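Local coordinates for DUF1214 domain-containing protein (Burkholderia cenocepacia, PDB 6ANS) that is of unknown function, a DUF1214-family protein seen in the crystal with a bound sodium ion and a phosphate probably taken up from the crystallisation liquor, at residues I276-H280 with P373-R377; G141-T145 with Q236-T241; K148-F154 with S269-N275. All blocks are in the same frame, centred on the assembly; numbering follows the deposited sequence.

Interaction 1 (I276-H280 with P373-R377). With PO4 (phosphate ion), chain E; EDO (1,2-ethanediol), chain H.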
ATOM      1  N   ILE A 276      -1.713  27.264  -4.432  1.00 27.55           N
ATOM      2  CA  ILE A 276      -2.886  26.795  -5.149  1.00 31.47           C
ATOM      3  C   ILE A 276      -4.105  27.586  -4.703  1.00 37.20           C
ATOM      4  O   ILE A 276      -4.331  27.784  -3.504  1.00 36.83           O
ATOM      5  CB  ILE A 276      -3.105  25.291  -4.933  1.00 25.41           C
ATOM      6  CG1 ILE A 276      -1.831  24.528  -5.307  1.00 25.05           C
ATOM      7  CG2 ILE A 276      -4.296  24.827  -5.741  1.00 25.10           C
ATOM      8  CD1 ILE A 276      -2.016  23.021  -5.300  1.00 25.96           C
ATOM      9  N   TYR A 277      -4.885  28.026  -5.677  1.00 37.14           N
ATOM     10  CA  TYR A 277      -6.191  28.622  -5.459  1.00 31.36           C
ATOM     11  C   TYR A 277      -7.239  27.583  -5.844  1.00 31.16           C
ATOM     12  O   TYR A 277      -7.233  27.081  -6.977  1.00 30.60           O
ATOM     13  CB  TYR A 277      -6.321  29.903  -6.290  1.00 30.13           C
ATOM     14  CG  TYR A 277      -7.496  30.776  -5.942  1.00 34.74           C
ATOM     15  CD1 TYR A 277      -8.727  30.584  -6.549  1.00 36.23           C
ATOM     16  CD2 TYR A 277      -7.364  31.825  -5.033  1.00 39.73           C
ATOM     17  CE1 TYR A 277      -9.806  31.401  -6.260  1.00 36.60           C
ATOM     18  CE2 TYR A 277      -8.447  32.653  -4.726  1.00 38.59           C
ATOM     19  CZ  TYR A 277      -9.661  32.430  -5.346  1.00 39.35           C
ATOM     20  OH  TYR A 277     -10.747  33.222  -5.061  1.00 44.18           O
ATOM     21  N   TYR A 278      -8.101  27.229  -4.894  1.00 35.44           N
ATOM     22  CA  TYR A 278      -9.028  26.113  -5.028  1.00 26.34           C
ATOM     23  C   TYR A 278     -10.457  26.580  -5.294  1.00 36.18           C
ATOM     24  O   TYR A 278     -10.903  27.615  -4.781  1.00 30.03           O
ATOM     25  CB  TYR A 278      -9.035  25.258  -3.763  1.00 25.39           C
ATOM     26  CG  TYR A 278      -7.716  24.607  -3.384  1.00 31.79           C
ATOM     27  CD1 TYR A 278      -7.435  23.289  -3.766  1.00 24.07           C
ATOM     28  CD2 TYR A 278      -6.776  25.282  -2.609  1.00 24.98           C
ATOM     29  CE1 TYR A 278      -6.237  22.677  -3.409  1.00 27.78           C
ATOM     30  CE2 TYR A 278      -5.570  24.677  -2.246  1.00 24.99           C
ATOM     31  CZ  TYR A 278      -5.308  23.366  -2.654  1.00 24.73           C
ATOM     32  OH  TYR A 278      -4.136  22.738  -2.292  1.00 23.63           O
ATOM     33  N   TYR A 279     -11.176  25.780  -6.088  1.00 36.10           N
ATOM     34  CA  TYR A 279     -12.633  25.819  -6.196  1.00 32.29           C
ATOM     35  C   TYR A 279     -13.158  24.420  -5.910  1.00 34.78           C
ATOM     36  O   TYR A 279     -12.689  23.449  -6.515  1.00 35.95           O
ATOM     37  CB  TYR A 279     -13.102  26.249  -7.591  1.00 31.88           C
ATOM     38  CG  TYR A 279     -12.482  27.527  -8.122  1.00 35.56           C
ATOM     39  CD1 TYR A 279     -13.242  28.680  -8.280  1.00 35.08           C
ATOM     40  CD2 TYR A 279     -11.145  27.572  -8.493  1.00 33.55           C
ATOM     41  CE1 TYR A 279     -12.676  29.861  -8.779  1.00 31.81           C
ATOM     42  CE2 TYR A 279     -10.569  28.748  -8.981  1.00 34.77           C
ATOM     43  CZ  TYR A 279     -11.344  29.884  -9.122  1.00 31.54           C
ATOM     44  OH  TYR A 279     -10.780  31.031  -9.625  1.00 32.82           O
ATOM     45  N   HIS A 280     -14.121  24.317  -4.991  1.00 26.39           N
ATOM     46  CA  HIS A 280     -14.762  23.057  -4.646  1.00 27.47           C
ATOM     47  C   HIS A 280     -16.270  23.202  -4.779  1.00 32.89           C
ATOM     48  O   HIS A 280     -16.846  24.195  -4.324  1.00 35.27           O
ATOM     49  CB  HIS A 280     -14.446  22.616  -3.200  1.00 25.54           C
ATOM     50  CG  HIS A 280     -13.012  22.251  -2.949  1.00 27.84           C
ATOM     51  ND1 HIS A 280     -12.426  21.113  -3.466  1.00 28.16           N
ATOM     52  CD2 HIS A 280     -12.063  22.844  -2.180  1.00 29.06           C
ATOM     53  CE1 HIS A 280     -11.169  21.041  -3.060  1.00 27.44           C
ATOM     54  NE2 HIS A 280     -10.924  22.076  -2.274  1.00 28.08           N
ATOM     55  N   PRO A 373      -6.647  34.850 -10.195  1.00 38.44           N
ATOM     56  CA  PRO A 373      -7.507  33.736 -10.602  1.00 39.94           C
ATOM     57  C   PRO A 373      -8.658  34.207 -11.475  1.00 41.66           C
ATOM     58  O   PRO A 373      -9.126  35.343 -11.377  1.00 44.73           O
ATOM     59  CB  PRO A 373      -8.017  33.175  -9.270  1.00 40.15           C
ATOM     60  CG  PRO A 373      -7.039  33.639  -8.253  1.00 42.62           C
ATOM     61  CD  PRO A 373      -6.559  34.978  -8.731  1.00 37.55           C
ATOM     62  N   VAL A 374      -9.109  33.307 -12.341  1.00 43.53           N
ATOM     63  CA  VAL A 374     -10.263  33.520 -13.203  1.00 38.16           C
ATOM     64  C   VAL A 374     -11.327  32.516 -12.775  1.00 41.07           C
ATOM     65  O   VAL A 374     -11.059  31.311 -12.707  1.00 43.76           O
ATOM     66  CB  VAL A 374      -9.896  33.355 -14.692  1.00 44.87           C
ATOM     67  CG1 VAL A 374     -11.141  33.433 -15.576  1.00 41.57           C
ATOM     68  CG2 VAL A 374      -8.850  34.422 -15.117  1.00 46.03           C
ATOM     69  N   HIS A 375     -12.520  33.012 -12.468  1.00 41.91           N
ATOM     70  CA  HIS A 375     -13.539  32.202 -11.808  1.00 39.64           C
ATOM     71  C   HIS A 375     -14.429  31.517 -12.837  1.00 35.96           C
ATOM     72  O   HIS A 375     -15.105  32.209 -13.606  1.00 42.50           O
ATOM     73  CB  HIS A 375     -14.364  33.073 -10.882  1.00 39.76           C
ATOM     74  CG  HIS A 375     -13.572  33.646  -9.750  1.00 46.38           C
ATOM     75  ND1 HIS A 375     -12.430  33.044  -9.267  1.00 43.04           N
ATOM     76  CD2 HIS A 375     -13.743  34.773  -9.016  1.00 48.07           C
ATOM     77  CE1 HIS A 375     -11.943  33.762  -8.271  1.00 41.07           C
ATOM     78  NE2 HIS A 375     -12.723  34.814  -8.095  1.00 46.69           N
ATOM     79  N   PRO A 376     -14.478  30.187 -12.881  1.00 33.36           N
ATOM     80  CA  PRO A 376     -15.325  29.519 -13.874  1.00 41.69           C
ATOM     81  C   PRO A 376     -16.804  29.827 -13.678  1.00 42.32           C
ATOM     82  O   PRO A 376     -17.289  29.978 -12.553  1.00 44.08           O
ATOM     83  CB  PRO A 376     -15.036  28.028 -13.644  1.00 32.92           C
ATOM     84  CG  PRO A 376     -13.732  27.986 -12.900  1.00 33.01           C
ATOM     85  CD  PRO A 376     -13.740  29.221 -12.050  1.00 33.83           C
ATOM     86  N   ARG A 377     -17.515  29.926 -14.793  1.00 38.32           N
ATOM     87  CA  ARG A 377     -18.966  29.913 -14.805  1.00 37.32           C
ATOM     88  C   ARG A 377     -19.435  28.547 -15.293  1.00 38.29           C
ATOM     89  O   ARG A 377     -18.701  27.819 -15.968  1.00 38.51           O
ATOM     90  CB  ARG A 377     -19.531  31.021 -15.700  1.00 39.30           C
ATOM     91  CG  ARG A 377     -18.977  31.058 -17.109  1.00 47.36           C
ATOM     92  CD  ARG A 377     -19.383  32.355 -17.841  1.00 47.23           C
ATOM     93  NE  ARG A 377     -18.765  32.460 -19.166  1.00 46.58           N
ATOM     94  CZ  ARG A 377     -19.214  31.818 -20.241  1.00 54.51           C
ATOM     95  NH1 ARG A 377     -20.285  31.041 -20.144  1.00 63.73           N
ATOM     96  NH2 ARG A 377     -18.605  31.956 -21.412  1.00 54.19           N
TER
HETATM   97  P   PO4 E 401      -4.042  19.410  -3.498  1.00 22.15           P
HETATM   98  O1  PO4 E 401      -3.888  20.366  -4.656  1.00 27.04           O
HETATM   99  O2  PO4 E 401      -5.316  18.657  -3.714  1.00 21.12           O
HETATM  100  O3  PO4 E 401      -2.872  18.464  -3.402  1.00 24.84           O
HETATM  101  O4  PO4 E 401      -4.102  20.247  -2.244  1.00 24.24           O
HETATM  102  C1  EDO H 404      -7.474  20.027   0.078  1.00 38.72           C
HETATM  103  O1  EDO H 404      -6.511  19.645  -0.925  1.00 31.42           O
HETATM  104  C2  EDO H 404      -7.770  21.530   0.037  1.00 35.76           C
HETATM  105  O2  EDO H 404      -8.656  21.879  -1.045  1.00 32.70           O

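Interaction 2 (G141-T145 with Q236-T241)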
ATOM      1  N   GLY A 141      -0.433  18.891  13.832  1.00 28.12           N
ATOM      2  CA  GLY A 141      -1.763  18.394  14.153  1.00 28.95           C
ATOM      3  C   GLY A 141      -2.073  17.157  13.324  1.00 30.70           C
ATOM      4  O   GLY A 141      -1.238  16.264  13.156  1.00 32.73           O
ATOM      5  N   GLY A 142      -3.271  17.117  12.775  1.00 31.39           N
ATOM      6  CA  GLY A 142      -3.704  16.022  11.925  1.00 27.60           C
ATOM      7  C   GLY A 142      -5.207  15.897  11.974  1.00 28.60           C
ATOM      8  O   GLY A 142      -5.867  16.334  12.919  1.00 30.02           O
ATOM      9  N   TYR A 143      -5.768  15.289  10.920  1.00 28.05           N
ATOM     10  CA  TYR A 143      -7.218  15.126  10.882  1.00 29.13           C
ATOM     11  C   TYR A 143      -7.697  14.362  12.105  1.00 30.74           C
ATOM     12  O   TYR A 143      -8.755  14.671  12.655  1.00 32.22           O
ATOM     13  CB  TYR A 143      -7.675  14.405   9.611  1.00 28.47           C
ATOM     14  CG  TYR A 143      -7.392  15.122   8.317  1.00 34.40           C
ATOM     15  CD1 TYR A 143      -7.131  16.508   8.282  1.00 29.09           C
ATOM     16  CD2 TYR A 143      -7.362  14.414   7.118  1.00 28.04           C
ATOM     17  CE1 TYR A 143      -6.852  17.152   7.068  1.00 26.13           C
ATOM     18  CE2 TYR A 143      -7.087  15.050   5.905  1.00 31.09           C
ATOM     19  CZ  TYR A 143      -6.837  16.406   5.883  1.00 25.38           C
ATOM     20  OH  TYR A 143      -6.581  16.994   4.676  1.00 24.71           O
ATOM     21  N   GLU A 144      -6.932  13.352  12.536  1.00 30.68           N
ATOM     22  CA  GLU A 144      -7.331  12.553  13.689  1.00 36.87           C
ATOM     23  C   GLU A 144      -7.244  13.338  14.995  1.00 33.69           C
ATOM     24  O   GLU A 144      -7.840  12.912  15.987  1.00 35.55           O
ATOM     25  CB  GLU A 144      -6.472  11.288  13.812  1.00 32.25           C
ATOM     26  CG  GLU A 144      -5.078  11.516  14.394  1.00 31.83           C
ATOM     27  CD  GLU A 144      -4.196  12.382  13.507  1.00 29.99           C
ATOM     28  OE1 GLU A 144      -4.223  12.183  12.287  1.00 28.80           O
ATOM     29  OE2 GLU A 144      -3.487  13.269  14.027  1.00 37.55           O
ATOM     30  N   THR A 145      -6.505  14.452  15.022  1.00 37.27           N
ATOM     31  CA  THR A 145      -6.293  15.205  16.263  1.00 43.84           C
ATOM     32  C   THR A 145      -7.159  16.462  16.326  1.00 45.49           C
ATOM     33  O   THR A 145      -8.070  16.542  17.155  1.00 49.75           O
ATOM     34  CB  THR A 145      -4.814  15.580  16.423  1.00 42.72           C
ATOM     35  OG1 THR A 145      -4.024  14.386  16.486  1.00 45.86           O
ATOM     36  CG2 THR A 145      -4.602  16.368  17.710  1.00 44.52           C
ATOM     37  N   GLN A 236      -9.135   6.836  14.595  1.00 22.15           N
ATOM     38  CA  GLN A 236      -9.747   8.158  14.672  1.00 20.74           C
ATOM     39  C   GLN A 236      -9.523   8.961  13.395  1.00 24.61           C
ATOM     40  O   GLN A 236     -10.345   9.821  13.064  1.00 24.99           O
ATOM     41  CB  GLN A 236      -9.221   8.902  15.904  1.00 21.54           C
ATOM     42  CG  GLN A 236      -9.923   8.460  17.200  1.00 33.18           C
ATOM     43  CD  GLN A 236      -9.005   8.479  18.403  1.00 51.71           C
ATOM     44  OE1 GLN A 236      -7.948   9.121  18.383  1.00 42.68           O
ATOM     45  NE2 GLN A 236      -9.418   7.796  19.480  1.00 55.66           N
ATOM     46  N   PHE A 237      -8.432   8.684  12.671  1.00 25.64           N
ATOM     47  CA  PHE A 237      -8.223   9.290  11.357  1.00 28.29           C
ATOM     48  C   PHE A 237      -9.344   8.927  10.387  1.00 23.74           C
ATOM     49  O   PHE A 237      -9.825   9.788   9.642  1.00 26.43           O
ATOM     50  CB  PHE A 237      -6.865   8.859  10.795  1.00 24.61           C
ATOM     51  CG  PHE A 237      -6.507   9.493   9.465  1.00 27.48           C
ATOM     52  CD1 PHE A 237      -5.804  10.702   9.418  1.00 21.24           C
ATOM     53  CD2 PHE A 237      -6.852   8.869   8.267  1.00 21.75           C
ATOM     54  CE1 PHE A 237      -5.456  11.280   8.191  1.00 29.54           C
ATOM     55  CE2 PHE A 237      -6.518   9.441   7.037  1.00 28.08           C
ATOM     56  CZ  PHE A 237      -5.812  10.651   6.994  1.00 22.98           C
ATOM     57  N   VAL A 238      -9.761   7.657  10.362  1.00 24.15           N
ATOM     58  CA  VAL A 238     -10.845   7.246   9.465  1.00 24.10           C
ATOM     59  C   VAL A 238     -12.119   8.011   9.789  1.00 23.71           C
ATOM     60  O   VAL A 238     -12.770   8.589   8.905  1.00 27.12           O
ATOM     61  CB  VAL A 238     -11.095   5.728   9.560  1.00 24.50           C
ATOM     62  CG1 VAL A 238     -12.324   5.365   8.734  1.00 19.69           C
ATOM     63  CG2 VAL A 238      -9.895   4.955   9.082  1.00 22.85           C
ATOM     64  N   GLU A 239     -12.489   8.034  11.067  1.00 22.62           N
ATOM     65  CA  GLU A 239     -13.729   8.698  11.459  1.00 27.01           C
ATOM     66  C   GLU A 239     -13.669  10.191  11.184  1.00 21.30           C
ATOM     67  O   GLU A 239     -14.598  10.761  10.597  1.00 23.98           O
ATOM     68  CB  GLU A 239     -14.020   8.449  12.938  1.00 26.37           C
ATOM     69  CG  GLU A 239     -15.263   9.187  13.440  1.00 26.10           C
ATOM     70  CD  GLU A 239     -15.836   8.566  14.695  1.00 37.32           C
ATOM     71  OE1 GLU A 239     -15.095   8.534  15.702  1.00 35.73           O
ATOM     72  OE2 GLU A 239     -17.024   8.148  14.688  1.00 35.42           O
ATOM     73  N   GLN A 240     -12.571  10.846  11.585  1.00 22.42           N
ATOM     74  CA  GLN A 240     -12.497  12.306  11.453  1.00 23.89           C
ATOM     75  C   GLN A 240     -12.325  12.747  10.003  1.00 24.60           C
ATOM     76  O   GLN A 240     -12.879  13.774   9.596  1.00 24.10           O
ATOM     77  CB  GLN A 240     -11.363  12.879  12.307  1.00 25.68           C
ATOM     78  CG  GLN A 240     -11.536  12.706  13.806  1.00 23.65           C
ATOM     79  CD  GLN A 240     -12.837  13.302  14.310  1.00 29.72           C
ATOM     80  OE1 GLN A 240     -13.213  14.419  13.937  1.00 26.82           O
ATOM     81  NE2 GLN A 240     -13.533  12.557  15.166  1.00 29.51           N
ATOM     82  N   THR A 241     -11.553  12.006   9.210  1.00 23.56           N
ATOM     83  CA  THR A 241     -11.341  12.418   7.822  1.00 19.54           C
ATOM     84  C   THR A 241     -12.625  12.286   7.024  1.00 25.09           C
ATOM     85  O   THR A 241     -13.004  13.202   6.285  1.00 27.37           O
ATOM     86  CB  THR A 241     -10.232  11.588   7.177  1.00 23.23           C
ATOM     87  OG1 THR A 241      -9.023  11.779   7.912  1.00 23.12           O
ATOM     88  CG2 THR A 241     -10.005  11.977   5.690  1.00 20.84           C
TER

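Interaction 3 (K148-F154 with S269-N275)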
ATOM      1  N   LYS A 148      -7.373  19.115  11.307  1.00 30.08           N
ATOM      2  CA  LYS A 148      -6.665  20.094  10.506  1.00 36.23           C
ATOM      3  C   LYS A 148      -5.320  19.518  10.110  1.00 28.85           C
ATOM      4  O   LYS A 148      -4.813  18.597  10.742  1.00 28.18           O
ATOM      5  CB  LYS A 148      -6.439  21.407  11.274  1.00 30.07           C
ATOM      6  CG  LYS A 148      -7.697  22.160  11.657  1.00 39.39           C
ATOM      7  CD  LYS A 148      -8.316  22.813  10.434  1.00 43.68           C
ATOM      8  CE  LYS A 148      -9.455  23.754  10.809  1.00 41.46           C
ATOM      9  NZ  LYS A 148     -10.264  24.093   9.601  1.00 37.32           N
HETATM   10  N   MSE A 149      -4.722  20.103   9.088  1.00 26.62           N
HETATM   11  CA  MSE A 149      -3.308  19.875   8.838  1.00 32.41           C
HETATM   12  C   MSE A 149      -2.591  21.201   8.638  1.00 28.92           C
HETATM   13  O   MSE A 149      -2.093  21.481   7.552  1.00 34.85           O
HETATM   14  CB  MSE A 149      -3.088  18.986   7.610  1.00 27.79           C
HETATM   15  CG  MSE A 149      -3.366  17.543   7.798  1.00 42.87           C
HETATM   16 SE   MSE A 149      -2.822  16.609   6.147  1.00 49.38          SE
HETATM   17  CE  MSE A 149      -0.935  16.444   6.453  1.00 25.88           C
ATOM     18  N   LEU A 150      -2.525  21.996   9.699  1.00 31.93           N
ATOM     19  CA  LEU A 150      -1.967  23.338   9.612  1.00 28.88           C
ATOM     20  C   LEU A 150      -0.505  23.299   9.184  1.00 29.57           C
ATOM     21  O   LEU A 150       0.274  22.459   9.640  1.00 30.75           O
ATOM     22  CB  LEU A 150      -2.114  24.042  10.963  1.00 28.33           C
ATOM     23  CG  LEU A 150      -3.555  24.234  11.442  1.00 36.67           C
ATOM     24  CD1 LEU A 150      -3.590  24.719  12.894  1.00 36.22           C
ATOM     25  CD2 LEU A 150      -4.260  25.236  10.533  1.00 38.76           C
ATOM     26  N   GLN A 151      -0.136  24.228   8.309  1.00 25.80           N
ATOM     27  CA  GLN A 151       1.201  24.251   7.739  1.00 28.50           C
ATOM     28  C   GLN A 151       2.171  24.999   8.639  1.00 30.95           C
ATOM     29  O   GLN A 151       1.838  26.043   9.196  1.00 29.31           O
ATOM     30  CB  GLN A 151       1.170  24.901   6.351  1.00 26.97           C
ATOM     31  CG  GLN A 151       2.468  24.809   5.594  1.00 28.51           C
ATOM     32  CD  GLN A 151       2.258  24.883   4.100  1.00 32.49           C
ATOM     33  OE1 GLN A 151       2.164  25.978   3.525  1.00 27.46           O
ATOM     34  NE2 GLN A 151       2.173  23.720   3.456  1.00 24.85           N
ATOM     35  N   THR A 152       3.391  24.480   8.745  1.00 29.80           N
ATOM     36  CA  THR A 152       4.440  25.135   9.510  1.00 33.43           C
ATOM     37  C   THR A 152       5.622  25.614   8.663  1.00 28.55           C
ATOM     38  O   THR A 152       6.402  26.437   9.145  1.00 30.79           O
ATOM     39  CB  THR A 152       4.960  24.199  10.614  1.00 29.86           C
ATOM     40  OG1 THR A 152       5.330  22.929  10.040  1.00 34.68           O
ATOM     41  CG2 THR A 152       3.902  23.994  11.686  1.00 27.35           C
ATOM     42  N   GLY A 153       5.761  25.151   7.423  1.00 29.61           N
ATOM     43  CA  GLY A 153       6.843  25.578   6.547  1.00 28.07           C
ATOM     44  C   GLY A 153       6.517  25.182   5.125  1.00 28.78           C
ATOM     45  O   GLY A 153       5.623  24.368   4.872  1.00 24.93           O
ATOM     46  N   PHE A 154       7.259  25.764   4.188  1.00 28.19           N
ATOM     47  CA  PHE A 154       6.947  25.555   2.786  1.00 32.73           C
ATOM     48  C   PHE A 154       8.168  25.859   1.933  1.00 31.46           C
ATOM     49  O   PHE A 154       8.898  26.809   2.203  1.00 29.46           O
ATOM     50  CB  PHE A 154       5.761  26.421   2.333  1.00 24.84           C
ATOM     51  CG  PHE A 154       5.367  26.171   0.911  1.00 35.57           C
ATOM     52  CD1 PHE A 154       4.566  25.081   0.583  1.00 29.01           C
ATOM     53  CD2 PHE A 154       5.822  27.003  -0.106  1.00 32.37           C
ATOM     54  CE1 PHE A 154       4.210  24.829  -0.746  1.00 30.25           C
ATOM     55  CE2 PHE A 154       5.472  26.767  -1.421  1.00 33.72           C
ATOM     56  CZ  PHE A 154       4.662  25.672  -1.748  1.00 29.55           C
ATOM     57  N   SER A 269      -5.793  25.242   5.734  1.00 29.31           N
ATOM     58  CA  SER A 269      -5.796  24.683   7.082  1.00 28.15           C
ATOM     59  C   SER A 269      -5.935  23.164   7.092  1.00 28.64           C
ATOM     60  O   SER A 269      -5.534  22.535   8.077  1.00 29.66           O
ATOM     61  CB  SER A 269      -6.907  25.323   7.941  1.00 29.30           C
ATOM     62  OG  SER A 269      -8.198  24.825   7.609  1.00 34.67           O
ATOM     63  N   VAL A 270      -6.447  22.560   6.021  1.00 25.89           N
ATOM     64  CA  VAL A 270      -6.540  21.111   5.932  1.00 26.45           C
ATOM     65  C   VAL A 270      -5.396  20.526   5.097  1.00 27.63           C
ATOM     66  O   VAL A 270      -5.451  19.363   4.696  1.00 27.12           O
ATOM     67  CB  VAL A 270      -7.911  20.653   5.408  1.00 34.07           C
ATOM     68  CG1 VAL A 270      -9.031  21.217   6.280  1.00 34.24           C
ATOM     69  CG2 VAL A 270      -8.108  21.047   3.943  1.00 37.46           C
ATOM     70  N   GLY A 271      -4.334  21.289   4.878  1.00 31.37           N
ATOM     71  CA  GLY A 271      -3.152  20.747   4.241  1.00 32.92           C
ATOM     72  C   GLY A 271      -2.978  21.121   2.791  1.00 22.83           C
ATOM     73  O   GLY A 271      -2.186  20.473   2.096  1.00 23.34           O
ATOM     74  N   GLY A 272      -3.681  22.145   2.319  1.00 24.71           N
ATOM     75  CA  GLY A 272      -3.503  22.611   0.964  1.00 24.38           C
ATOM     76  C   GLY A 272      -2.099  23.139   0.717  1.00 23.10           C
ATOM     77  O   GLY A 272      -1.280  23.333   1.614  1.00 30.94           O
ATOM     78  N   ASP A 273      -1.832  23.379  -0.556  1.00 23.37           N
ATOM     79  CA  ASP A 273      -0.561  23.932  -0.993  1.00 24.09           C
ATOM     80  C   ASP A 273      -0.751  25.428  -1.168  1.00 25.39           C
ATOM     81  O   ASP A 273      -1.648  25.831  -1.925  1.00 25.65           O
ATOM     82  CB  ASP A 273      -0.120  23.268  -2.305  1.00 23.79           C
ATOM     83  CG  ASP A 273       1.192  23.846  -2.885  1.00 24.73           C
ATOM     84  OD1 ASP A 273       1.414  25.070  -2.805  1.00 27.54           O
ATOM     85  OD2 ASP A 273       1.991  23.065  -3.465  1.00 25.76           O
ATOM     86  N   PRO A 274       0.052  26.275  -0.517  1.00 26.36           N
ATOM     87  CA  PRO A 274      -0.203  27.730  -0.565  1.00 30.41           C
ATOM     88  C   PRO A 274      -0.005  28.375  -1.926  1.00 34.89           C
ATOM     89  O   PRO A 274      -0.339  29.562  -2.053  1.00 35.71           O
ATOM     90  CB  PRO A 274       0.798  28.298   0.451  1.00 28.70           C
ATOM     91  CG  PRO A 274       1.888  27.285   0.507  1.00 27.93           C
ATOM     92  CD  PRO A 274       1.178  25.949   0.370  1.00 26.34           C
ATOM     93  N   ASN A 275       0.534  27.662  -2.930  1.00 30.16           N
ATOM     94  CA  ASN A 275       0.551  28.167  -4.302  1.00 31.05           C
ATOM     95  C   ASN A 275      -0.768  27.982  -5.020  1.00 28.42           C
ATOM     96  O   ASN A 275      -0.929  28.512  -6.123  1.00 30.08           O
ATOM     97  CB  ASN A 275       1.625  27.477  -5.155  1.00 31.05           C
ATOM     98  CG  ASN A 275       3.011  27.938  -4.816  1.00 32.19           C
ATOM     99  OD1 ASN A 275       3.227  29.107  -4.483  1.00 32.00           O
ATOM    100  ND2 ASN A 275       3.968  27.027  -4.900  1.00 29.14           N
TER

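Interaction 1 (I276-H280 with P373-R377)
Tyr279 reaches from strand 276-284 to the loop 373-377 and meets His375 through a hydrogen bond of 2.6 Å between Tyr279 OH and His375 ND1. Each group lies near the plane of the other's ring, edge against edge, with the two planes turned 71° apart. Pro376 lies over one face of the Tyr279 ring, its CD 3.9 Å from the ring centroid in a CH-pi contact offset toward the rim. Two residues earlier on the strand, Tyr277 takes Pro373 in the same manner but more squarely, with Pro373 CG 3.6 Å from the Tyr277 ring centroid and 10° off the normal. Its CG stands anti to the backbone N (chi1 -167°), which turns one face of the ring to Pro373. Tyr277 OH also comes within 3.5 Å of His375 CE1, so the histidine completes a cluster with both tyrosines. Trp365 and Trp367 of strand 360-368 meet the Tyr279 ring, and Trp367 NE1 bonds to Val374 O, fixing the loop beside the tyrosine. Tyr278, between the two, serves another site: its OH gives a very short bond of 2.5 Å to phosphate O4 and has Asp273 N as a second partner, while His280 NE2 donates to ethanediol O2 at 2.6 Å. Tyr111, Arg194 and Arg366 also bind the phosphate, which probably came from the crystallisation liquor. The strand thus has an aromatic, proline-lined side toward the loop and a polar site around an anion, and the short Tyr279-His375 bond adds a directional polar link to a mostly apolar contact.

Interaction 2 (G141-T145 with Q236-T241)
Tyr143 and Phe237 lie with their planes nearly parallel, 21° apart, yet slid so far that the rings barely overlap; Tyr143 CD2 is 3.8 Å from Phe237 CE1. Thr241 lies beside the pair, its OG1 3.2 Å from Tyr143 CD2 at the edge of the tyrosine ring and over the centre of one Phe237 face. That hydroxyl donates to Phe237 O at 2.8 Å, the usual bond of a helical threonine to the carbonyl four residues back, and Thr241 N reaches the same oxygen from the opposite face of its plane. Helix 224-251 presents Phe237, Gln240 and Thr241 to the short helix 143-146, which follows strand 133-140 of the four-stranded beta-sheet that also holds strands 109-115, 151-155 and 188-196. Glu144 CB packs 3.5 Å from Phe237 N. With CG between the backbone N and the carbonyl carbon (chi1 78°) and a bend at chi2, its carboxylate is brought nearly coplanar with the phenyl ring, OE1 at the edge 3.6 Å from Phe237 CD1; OE1 also has a weak hydrogen bond with His81 NE2. Thr145 OG1 donates to Glu144 OE2 on its anti side. Gln240 CB sits 3.2 Å from Tyr143 O; Tyr143 OH bonds to Val270 O.

Interaction 3 (K148-F154 with S269-N275)
Ser269, the last helical residue before the loop, meets Lys148 and Met149 together. Its OG accepts a 3.0 Å hydrogen bond from Lys148 NZ and is also bonded to Leu266 O, while Ser269 O takes Met149 N at 2.8 Å in the carbonyl plane. Leu150 CD2 packs on Ser269 CB. Val270 comes next, its carbonyl carbon 3.7 Å from CB of Met149, a selenomethionine here. Gly271, at positive phi, is the C-prime residue of the Schellman motif that ends helix 264-269, and its CA makes a CA-H...O contact with Met149 O. Beyond Gly272 the loop reaches Asp273, whose OD1 accepts from Asn275 N at 2.7 Å to form an Asx turn; OD2 bonds to Tyr133 and Ser135. Within the turn, Pro274 lies over the Phe154 ring, with CG 3.5 Å from its centroid and 14° off the normal, a CH-pi contact over the ring centre. Phe154 CG is anti to the backbone N (chi1 -177°), which carries the phenyl group from the strand to the proline. Gln151, whose main polar partner is Gln139, crosses Pro274 at about a right angle, its OE1 3.3 Å from Pro274 CD. Asn275 ND2 approaches the ring edge 3.5 Å from Phe154 CZ, its amide plane 85° from the ring, and bonds to Asp156 and Tyr133. The loop thus runs beside strand 151-155, an outermost strand of its sheet paired with strand 133-140, and links helix 264-269 to strand 276-284, with Val270 packed on Leu244 and Trp248 of helix 224-251.

How the interactions relate
From the N terminus, the chain passes 141-145 and 148-154 before helix 224-251 returns at 236-241 to close interaction 2; the loop 269-275 then closes interaction 3. These two contacts cross, tying the edge strand 151-155 and the short helix before it to the long helix and to the loop after helix 264-269. Tyr143 belongs to interaction 2 but also touches both segments of interaction 3. Interaction 1 follows in series, joining strand 276-284 of one C-terminal sheet to the loop that leads from strand 360-368 of that sheet to strand 377-382 of the other. Interaction 3 touches it where Tyr278 meets Gly272 and Asp273; interactions 1 and 2 do not touch.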